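Local coordinates for protein anabena Tic22 (Anabaena sp., PDB 4EV1) that is a Tic22-like protein that probably acts as a chaperone in protein transport, apparently in connection with thylakoids, at residues 5-10 with 195-200; 52-57 with 78-83; 147-152 with 169-174. All blocks are in the same frame, centred on the assembly; numbering follows the deposited sequence. Where two conformers were deposited one is given.

Interaction 1 of 3, residues 5-10 with 195-200; sequences QQIKEK and TLQDKN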
loop_
_atom_site.group_PDB
_atom_site.type_symbol
_atom_site.label_atom_id
_atom_site.label_comp_id
_atom_site.label_asym_id
_atom_site.label_seq_id
_atom_site.Cartn_x
_atom_site.Cartn_y
_atom_site.Cartn_z
ATOM N N GLN A 5 -17.126 4.492 -2.651
ATOM C CA GLN A 5 -16.711 5.522 -1.717
ATOM C C GLN A 5 -16.239 4.919 -0.387
ATOM O O GLN A 5 -15.256 5.385 0.191
ATOM C CB GLN A 5 -17.805 6.572 -1.480
ATOM C CG GLN A 5 -17.366 7.692 -0.519
ATOM C CD GLN A 5 -16.150 8.491 -1.016
ATOM O OE1 GLN A 5 -15.946 8.680 -2.238
ATOM N NE2 GLN A 5 -15.327 8.960 -0.067
ATOM N N GLN A 6 -16.914 3.886 0.089
ATOM C CA GLN A 6 -16.468 3.209 1.301
ATOM C C GLN A 6 -15.094 2.558 1.138
ATOM O O GLN A 6 -14.287 2.616 2.053
ATOM C CB GLN A 6 -17.476 2.153 1.741
ATOM C CG GLN A 6 -18.751 2.777 2.304
ATOM C CD GLN A 6 -19.852 1.746 2.542
ATOM O OE1 GLN A 6 -20.139 0.915 1.682
ATOM N NE2 GLN A 6 -20.469 1.807 3.716
ATOM N N ILE A 7 -14.867 1.888 0.007
ATOM C CA ILE A 7 -13.589 1.259 -0.296
ATOM C C ILE A 7 -12.492 2.339 -0.373
ATOM O O ILE A 7 -11.436 2.176 0.231
ATOM C CB ILE A 7 -13.648 0.422 -1.605
ATOM C CG1 ILE A 7 -14.583 -0.775 -1.418
ATOM C CG2 ILE A 7 -12.300 -0.063 -2.006
ATOM C CD1 ILE A 7 -14.640 -1.726 -2.617
ATOM N N LYS A 8 -12.773 3.458 -1.050
ATOM C CA LYS A 8 -11.798 4.555 -1.125
ATOM C C LYS A 8 -11.411 5.048 0.274
ATOM O O LYS A 8 -10.237 5.239 0.548
ATOM C CB LYS A 8 -12.291 5.716 -2.021
ATOM C CG LYS A 8 -11.588 7.062 -1.753
ATOM C CD LYS A 8 -11.930 8.105 -2.768
ATOM C CE LYS A 8 -11.020 9.346 -2.697
ATOM N NZ LYS A 8 -10.961 9.978 -1.339
ATOM N N GLU A 9 -12.384 5.214 1.169
ATOM C CA GLU A 9 -12.087 5.756 2.494
ATOM C C GLU A 9 -11.260 4.801 3.352
ATOM O O GLU A 9 -10.510 5.257 4.200
ATOM C CB GLU A 9 -13.367 6.091 3.251
ATOM C CG GLU A 9 -14.096 7.284 2.707
ATOM C CD GLU A 9 -15.482 7.458 3.343
ATOM O OE1 GLU A 9 -15.716 6.899 4.451
ATOM O OE2 GLU A 9 -16.324 8.156 2.730
ATOM N N LYS A 10 -11.415 3.492 3.136
ATOM C CA LYS A 10 -10.599 2.486 3.820
ATOM C C LYS A 10 -9.170 2.558 3.287
ATOM O O LYS A 10 -8.218 2.606 4.055
ATOM C CB LYS A 10 -11.172 1.071 3.644
ATOM C CG LYS A 10 -12.479 0.802 4.455
ATOM C CD LYS A 10 -12.841 -0.644 4.416
ATOM C CE LYS A 10 -14.136 -0.922 5.141
ATOM N NZ LYS A 10 -14.043 -0.474 6.539
ATOM N N THR A 195 -11.650 -8.887 -2.505
ATOM C CA THR A 195 -12.649 -9.294 -1.489
ATOM C C THR A 195 -13.609 -8.160 -1.132
ATOM O O THR A 195 -14.844 -8.364 -1.085
ATOM C CB THR A 195 -12.007 -9.806 -0.179
ATOM O OG1 THR A 195 -11.149 -10.915 -0.462
ATOM C CG2 THR A 195 -13.117 -10.201 0.834
ATOM N N LEU A 196 -13.074 -6.971 -0.867
ATOM C CA LEU A 196 -13.937 -5.823 -0.513
ATOM C C LEU A 196 -14.857 -5.425 -1.700
ATOM O O LEU A 196 -15.958 -4.924 -1.492
ATOM C CB LEU A 196 -13.117 -4.613 -0.077
ATOM C CG LEU A 196 -12.153 -4.775 1.105
ATOM C CD1 LEU A 196 -11.306 -3.535 1.244
ATOM C CD2 LEU A 196 -12.905 -5.042 2.360
ATOM N N GLN A 197 -14.396 -5.643 -2.923
ATOM C CA GLN A 197 -15.200 -5.347 -4.120
ATOM C C GLN A 197 -16.290 -6.429 -4.363
ATOM O O GLN A 197 -17.353 -6.117 -4.899
ATOM C CB GLN A 197 -14.299 -5.232 -5.357
ATOM C CG GLN A 197 -13.361 -4.015 -5.362
ATOM C CD GLN A 197 -12.367 -4.002 -6.524
ATOM O OE1 GLN A 197 -11.871 -5.034 -6.958
ATOM N NE2 GLN A 197 -12.048 -2.809 -7.006
ATOM N N ASP A 198 -16.014 -7.688 -3.969
ATOM C CA ASP A 198 -16.823 -8.861 -4.393
ATOM C C ASP A 198 -17.786 -9.457 -3.359
ATOM O O ASP A 198 -18.626 -10.289 -3.711
ATOM C CB ASP A 198 -15.907 -9.984 -4.922
ATOM C CG ASP A 198 -15.135 -9.573 -6.166
ATOM O OD1 ASP A 198 -15.491 -8.532 -6.764
ATOM O OD2 ASP A 198 -14.167 -10.274 -6.545
ATOM N N LYS A 199 -17.671 -9.070 -2.091
ATOM C CA LYS A 199 -18.507 -9.691 -1.051
ATOM C C LYS A 199 -19.564 -8.751 -0.439
ATOM O O LYS A 199 -19.358 -7.536 -0.375
ATOM C CB LYS A 199 -17.623 -10.311 0.032
ATOM C CG LYS A 199 -16.772 -11.443 -0.486
ATOM C CD LYS A 199 -16.777 -12.634 0.465
ATOM C CE LYS A 199 -16.071 -13.864 -0.127
ATOM N NZ LYS A 199 -15.244 -14.541 0.927
ATOM N N ASN A 200 -20.701 -9.326 -0.021
ATOM C CA ASN A 200 -21.761 -8.592 0.708
ATOM C C ASN A 200 -21.616 -8.717 2.243
ATOM O O ASN A 200 -22.238 -7.962 3.008
ATOM C CB ASN A 200 -23.172 -9.076 0.288
ATOM C CG ASN A 200 -23.767 -8.288 -0.896
ATOM O OD1 ASN A 200 -23.473 -7.112 -1.101
ATOM N ND2 ASN A 200 -24.639 -8.948 -1.667
#

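Interaction 2 of 3, residues 52-57 with 78-83; sequences QEAQAF and LQVTAV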
loop_
_atom_site.group_PDB
_atom_site.type_symbol
_atom_site.label_atom_id
_atom_site.label_comp_id
_atom_site.label_asym_id
_atom_site.label_seq_id
_atom_site.Cartn_x
_atom_site.Cartn_y
_atom_site.Cartn_z
ATOM N N GLN A 52 11.052 7.112 2.897
ATOM C CA GLN A 52 12.514 7.105 2.894
ATOM C C GLN A 52 13.063 6.491 1.595
ATOM O O GLN A 52 14.053 6.998 1.038
ATOM C CB GLN A 52 13.102 6.368 4.124
ATOM C CG GLN A 52 14.613 5.970 3.961
ATOM C CD GLN A 52 15.372 5.809 5.271
ATOM O OE1 GLN A 52 16.603 5.861 5.289
ATOM N NE2 GLN A 52 14.655 5.595 6.362
ATOM N N GLU A 53 12.414 5.424 1.118
ATOM C CA GLU A 53 12.806 4.812 -0.162
ATOM C C GLU A 53 12.603 5.759 -1.327
ATOM O O GLU A 53 13.485 5.861 -2.202
ATOM C CB GLU A 53 12.083 3.455 -0.437
ATOM C CG GLU A 53 12.699 2.327 0.307
ATOM C CD GLU A 53 11.970 0.975 0.159
ATOM O OE1 GLU A 53 11.398 0.725 -0.920
ATOM O OE2 GLU A 53 12.018 0.160 1.144
ATOM N N ALA A 54 11.468 6.460 -1.353
ATOM C CA ALA A 54 11.187 7.443 -2.393
ATOM C C ALA A 54 12.261 8.517 -2.404
ATOM O O ALA A 54 12.757 8.894 -3.444
ATOM C CB ALA A 54 9.761 8.123 -2.162
ATOM N N GLN A 55 12.584 9.016 -1.225
ATOM C CA GLN A 55 13.574 10.036 -1.115
ATOM C C GLN A 55 14.962 9.556 -1.574
ATOM O O GLN A 55 15.695 10.328 -2.197
ATOM C CB GLN A 55 13.604 10.608 0.289
ATOM C CG GLN A 55 14.457 11.907 0.375
ATOM C CD GLN A 55 13.970 13.068 -0.470
ATOM O OE1 GLN A 55 14.718 13.599 -1.355
ATOM N NE2 GLN A 55 12.750 13.469 -0.253
ATOM N N ALA A 56 15.290 8.303 -1.289
ATOM C CA ALA A 56 16.592 7.734 -1.643
ATOM C C ALA A 56 16.715 7.706 -3.164
ATOM O O ALA A 56 17.775 7.993 -3.726
ATOM C CB ALA A 56 16.724 6.318 -1.031
ATOM N N PHE A 57 15.620 7.361 -3.828
ATOM C CA PHE A 57 15.555 7.386 -5.282
ATOM C C PHE A 57 15.869 8.773 -5.833
ATOM O O PHE A 57 16.719 8.925 -6.708
ATOM C CB PHE A 57 14.218 6.856 -5.795
ATOM C CG PHE A 57 14.057 7.015 -7.258
ATOM C CD1 PHE A 57 14.739 6.181 -8.125
ATOM C CD2 PHE A 57 13.325 8.059 -7.782
ATOM C CE1 PHE A 57 14.637 6.336 -9.460
ATOM C CE2 PHE A 57 13.222 8.204 -9.148
ATOM C CZ PHE A 57 13.872 7.336 -9.980
ATOM N N LEU A 78 12.640 17.836 -7.910
ATOM C CA LEU A 78 12.005 16.580 -7.437
ATOM C C LEU A 78 11.854 16.519 -5.931
ATOM O O LEU A 78 12.760 16.906 -5.202
ATOM C CB LEU A 78 12.834 15.388 -7.863
ATOM C CG LEU A 78 12.793 15.023 -9.306
ATOM C CD1 LEU A 78 13.665 13.792 -9.454
ATOM C CD2 LEU A 78 11.353 14.795 -9.810
ATOM N N GLN A 79 10.724 15.980 -5.474
ATOM C CA GLN A 79 10.410 15.801 -4.091
ATOM C C GLN A 79 9.411 14.647 -3.961
ATOM O O GLN A 79 8.867 14.148 -4.941
ATOM C CB GLN A 79 9.794 17.056 -3.530
ATOM C CG GLN A 79 8.357 17.394 -4.096
ATOM C CD GLN A 79 7.774 18.641 -3.453
ATOM O OE1 GLN A 79 8.295 19.735 -3.619
ATOM N NE2 GLN A 79 6.704 18.468 -2.682
ATOM N N VAL A 80 9.181 14.243 -2.733
ATOM C CA VAL A 80 8.225 13.227 -2.422
ATOM C C VAL A 80 6.914 13.940 -2.098
ATOM O O VAL A 80 6.910 14.871 -1.283
ATOM C CB VAL A 80 8.646 12.406 -1.194
ATOM C CG1 VAL A 80 7.561 11.315 -0.861
ATOM C CG2 VAL A 80 9.991 11.725 -1.425
ATOM N N THR A 81 5.815 13.475 -2.705
ATOM C CA THR A 81 4.460 13.875 -2.371
ATOM C C THR A 81 3.711 12.667 -1.800
ATOM O O THR A 81 3.753 11.566 -2.372
ATOM C CB THR A 81 3.770 14.442 -3.622
ATOM O OG1 THR A 81 4.510 15.605 -4.053
ATOM C CG2 THR A 81 2.333 14.801 -3.351
ATOM N N ALA A 82 3.030 12.878 -0.691
ATOM C CA ALA A 82 2.212 11.860 -0.037
ATOM C C ALA A 82 0.747 11.925 -0.572
ATOM O O ALA A 82 0.132 12.997 -0.595
ATOM C CB ALA A 82 2.268 12.091 1.467
ATOM N N VAL A 83 0.258 10.815 -1.110
ATOM C CA VAL A 83 -1.105 10.712 -1.673
ATOM C C VAL A 83 -1.852 9.545 -0.940
ATOM O O VAL A 83 -1.309 8.438 -0.800
ATOM C CB VAL A 83 -1.029 10.435 -3.210
ATOM C CG1 VAL A 83 -2.463 10.401 -3.905
ATOM C CG2 VAL A 83 -0.028 11.462 -3.913
#

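Interaction 3 of 3, residues 147-152 with 169-174; sequences VPIKVG and QGLLGQ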
loop_
_atom_site.group_PDB
_atom_site.type_symbol
_atom_site.label_atom_id
_atom_site.label_comp_id
_atom_site.label_asym_id
_atom_site.label_seq_id
_atom_site.Cartn_x
_atom_site.Cartn_y
_atom_site.Cartn_z
ATOM N N VAL A 147 -8.698 -11.721 14.534
ATOM C CA VAL A 147 -8.781 -11.087 15.837
ATOM C C VAL A 147 -9.132 -9.613 15.662
ATOM O O VAL A 147 -8.431 -8.897 14.945
ATOM C CB VAL A 147 -7.419 -11.174 16.627
ATOM C CG1 VAL A 147 -7.492 -10.375 17.921
ATOM C CG2 VAL A 147 -7.045 -12.604 16.914
ATOM N N PRO A 148 -10.234 -9.168 16.287
ATOM C CA PRO A 148 -10.590 -7.749 16.308
ATOM C C PRO A 148 -9.890 -6.977 17.421
ATOM O O PRO A 148 -9.341 -7.583 18.354
ATOM C CB PRO A 148 -12.106 -7.751 16.532
ATOM C CG PRO A 148 -12.514 -9.201 16.737
ATOM C CD PRO A 148 -11.276 -10.000 16.920
ATOM N N ILE A 149 -9.880 -5.654 17.299
ATOM C CA ILE A 149 -9.369 -4.789 18.363
ATOM C C ILE A 149 -10.403 -3.726 18.714
ATOM O O ILE A 149 -11.253 -3.367 17.898
ATOM C CB ILE A 149 -7.998 -4.118 18.026
ATOM C CG1 ILE A 149 -8.035 -3.411 16.667
ATOM C CG2 ILE A 149 -6.891 -5.151 18.030
ATOM C CD1 ILE A 149 -6.859 -2.447 16.427
ATOM N N LYS A 150 -10.312 -3.265 19.958
ATOM C CA LYS A 150 -11.185 -2.236 20.527
ATOM C C LYS A 150 -10.706 -0.894 19.993
ATOM O O LYS A 150 -9.495 -0.634 19.961
ATOM C CB LYS A 150 -11.102 -2.232 22.066
ATOM C CG LYS A 150 -11.223 -3.619 22.742
ATOM C CD LYS A 150 -11.089 -3.582 24.301
ATOM C CE LYS A 150 -10.804 -4.984 24.878
ATOM N NZ LYS A 150 -11.104 -5.170 26.351
ATOM N N VAL A 151 -11.639 -0.053 19.546
ATOM C CA VAL A 151 -11.291 1.287 19.050
ATOM C C VAL A 151 -12.312 2.338 19.510
ATOM O O VAL A 151 -13.494 2.030 19.684
ATOM C CB VAL A 151 -11.120 1.316 17.496
ATOM C CG1 VAL A 151 -11.372 2.715 16.927
ATOM C CG2 VAL A 151 -9.713 0.824 17.088
ATOM N N GLY A 152 -11.825 3.568 19.709
ATOM C CA GLY A 152 -12.647 4.706 20.148
ATOM C C GLY A 152 -13.031 4.674 21.623
ATOM O O GLY A 152 -12.421 3.956 22.430
ATOM N N GLN A 169 2.947 -8.489 14.652
ATOM C CA GLN A 169 3.618 -9.314 15.680
ATOM C C GLN A 169 3.255 -8.797 17.058
ATOM O O GLN A 169 3.125 -9.577 18.016
ATOM C CB GLN A 169 5.146 -9.341 15.509
ATOM C CG GLN A 169 5.700 -10.563 14.738
ATOM C CD GLN A 169 5.707 -11.870 15.555
ATOM O OE1 GLN A 169 5.380 -12.942 15.030
ATOM N NE2 GLN A 169 6.072 -11.782 16.832
ATOM N N GLY A 170 3.080 -7.481 17.154
ATOM C CA GLY A 170 2.643 -6.852 18.393
ATOM C C GLY A 170 1.305 -7.373 18.863
ATOM O O GLY A 170 1.178 -7.770 20.015
ATOM N N LEU A 171 0.305 -7.372 17.977
ATOM C CA LEU A 171 -1.031 -7.912 18.291
ATOM C C LEU A 171 -1.012 -9.415 18.554
ATOM O O LEU A 171 -1.651 -9.888 19.492
ATOM C CB LEU A 171 -2.022 -7.623 17.161
ATOM C CG LEU A 171 -3.488 -8.069 17.368
ATOM C CD1 LEU A 171 -4.134 -7.455 18.603
ATOM C CD2 LEU A 171 -4.291 -7.694 16.129
ATOM N N LEU A 172 -0.250 -10.157 17.747
ATOM C CA LEU A 172 -0.048 -11.584 17.992
ATOM C C LEU A 172 0.355 -11.821 19.453
ATOM O O LEU A 172 -0.288 -12.600 20.164
ATOM C CB LEU A 172 1.017 -12.159 17.064
ATOM C CG LEU A 172 1.290 -13.650 17.245
ATOM C CD1 LEU A 172 -0.018 -14.410 17.196
ATOM C CD2 LEU A 172 2.268 -14.141 16.198
ATOM N N GLY A 173 1.392 -11.103 19.888
ATOM C CA GLY A 173 1.885 -11.151 21.273
ATOM C C GLY A 173 0.803 -10.951 22.327
ATOM O O GLY A 173 0.825 -11.618 23.359
ATOM N N GLN A 174 -0.159 -10.064 22.066
ATOM C CA GLN A 174 -1.276 -9.816 23.007
ATOM C C GLN A 174 -2.309 -10.947 23.020
ATOM O O GLN A 174 -2.986 -11.153 24.023
ATOM C CB GLN A 174 -2.003 -8.507 22.694
ATOM C CG GLN A 174 -1.203 -7.244 22.987
ATOM C CD GLN A 174 -1.809 -6.001 22.348
ATOM O OE1 GLN A 174 -2.981 -5.689 22.550
ATOM N NE2 GLN A 174 -1.005 -5.281 21.574
#

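Interaction 1 of 3, residues 5-10 with 195-200
Ile7 reaches the last turn of helix 189-198 with a single atom, its terminal methyl CD1. That methyl lies 3.6 Å from the backbone oxygen O of Leu196, and its other near neighbours are Gln197 CG at 3.8 Å and Leu196 CB at 4.1 Å. The contact is therefore apolar on the Ile7 side but meets backbone as well as side chain on the other. The long branch of Ile7 is extended, with chi2 -176°, which carries CD1 across the gap between the two segments, where the nearest CA atoms, those of Ile7 and Leu196, stand 7.1 Å apart. Against Gln197 the isoleucine side chain runs at about a right angle, and CD1 touches CG, in the aliphatic part of the glutamine nearer the backbone. The amide itself is engaged elsewhere, NE2 being hydrogen-bonded to Tyr89 OH on helix 85-94, whose Tyr89 side chain also touches Ile7. Leu196 O is buried here and has no hydrogen-bonding partner in the model, consistent with the chain leaving helical geometry at Lys199, and the Ile7 methyl covers it. Leu2 touches both Ile7 and Leu196 and adds to the apolar surroundings. With 181 Å² buried in all, this is a small helix-helix contact that joins the N-terminal helix 4-11 to the C-terminal end of helix 189-198 within the Tic22 fold.

Interaction 2 of 3, residues 52-57 with 78-83
Ala54 meets Val80 from a helical turn whose shortest polar bond is a backbone one, Ala56 N to Gln52 O at 2.9 Å. A second bond of the same kind, Phe57 N to Glu53 O at 3.1 Å, spans the next step, so the backbone that presents Ala54 is regular helix. The contact itself is apolar. Ala54 CB lies 3.7 Å from Val80 CG2 and 4.1 Å from Val80 CG1, which places the alanine methyl against both branches of the valine, nearer to CG2. The two branches are set by chi1 of 179°: CG1 is anti to the backbone N, while CG2 lies beside that nitrogen and anti to the carbonyl carbon. Gln55 adds a flank, its CB being 4.2 Å from Val80 CG2. Its chain leaves CA with CG anti to the backbone N and then bends at chi2, 62°, which turns the outer part of the chain toward Val80. The backbones come close, with CA atoms of Gln55 and Val80 6.4 Å apart, consistent with the small side chain of Ala54. Val80 gives the largest share of the buried area, 67 of 154 Å², with smaller shares from Gln55 and Ala54. Val80 is also touched by Arg51 and Ile58 of the same helix as Ala54 and by Tyr17 of strand 15-20. Helix 51-63 thus packs on one face of the antiparallel pair formed by strands 15-20 and 79-84, where Gln79, Thr81 and Val83 bond through their backbones to Thr20, Leu18 and Ile16, and Tyr48 of strand 43-48 also touches Ala54.

Interaction 3 of 3, residues 147-152 with 169-174
An edge strand of a three-stranded mixed sheet meets a helix here, Ile149 of strand 149-151 touching Leu171 of helix 165-175. The contact is made by methyl groups: Ile149 CG2 is 3.6 Å from Leu171 CD1 and 4.1 Å from Leu171 CD2, so the short branch of the isoleucine faces the forked end of the leucine, and the two side chains approach at a slant. The isoleucine torsion explains which branch is used. With chi1 at 52°, CG1 sits between the backbone N and the carbonyl carbon, and CG2 is placed anti to that carbon, where it is directed to the helix. Leu171 carries CG anti to its own nitrogen, chi1 -177°, and its two methyls extend from the helix surface toward the strand. Just before the strand, Val147 is a looser neighbour; its O lies 4.5 Å from Leu171 CD2. The backbones stay well separated, the closest CA pair being Val147 and Leu171 at 8.7 Å, so Ile149 and Leu171 bridge the gap with their side chains, and only 117 Å² is buried. Further out, Val138 of strand 134-139 touches both Val147 and Leu171, while Ile149 pairs through its backbone with Val158 and packs on Pro160. The arrangement is that of a beta hairpin, strands 149-151 and 156-162 running antiparallel, followed by a helix that packs back against its first strand.

In the fold
Interaction 1 ties helix 4-11 to helix 189-198, closing a loop of 184 residues inside which both other contacts lie. Of the two nested contacts, interaction 2 comes first and closes before interaction 3 opens. Their centres are 31 Å apart; the centre of interaction 1 lies 28 Å from that of interaction 2, on the opposite side of the chain's centre, and 22 Å from that of interaction 3. No two touch. Interactions 2 and 3 each set a helix against a strand, but on different sheets: the antiparallel pair 15-20 and 79-84, and the mixed sheet 149-151, 156-162 and 207-210. The long-range contact thus brings the first helix to a late one, while each sheet is packed by its own helix, from segments about 20 residues apart.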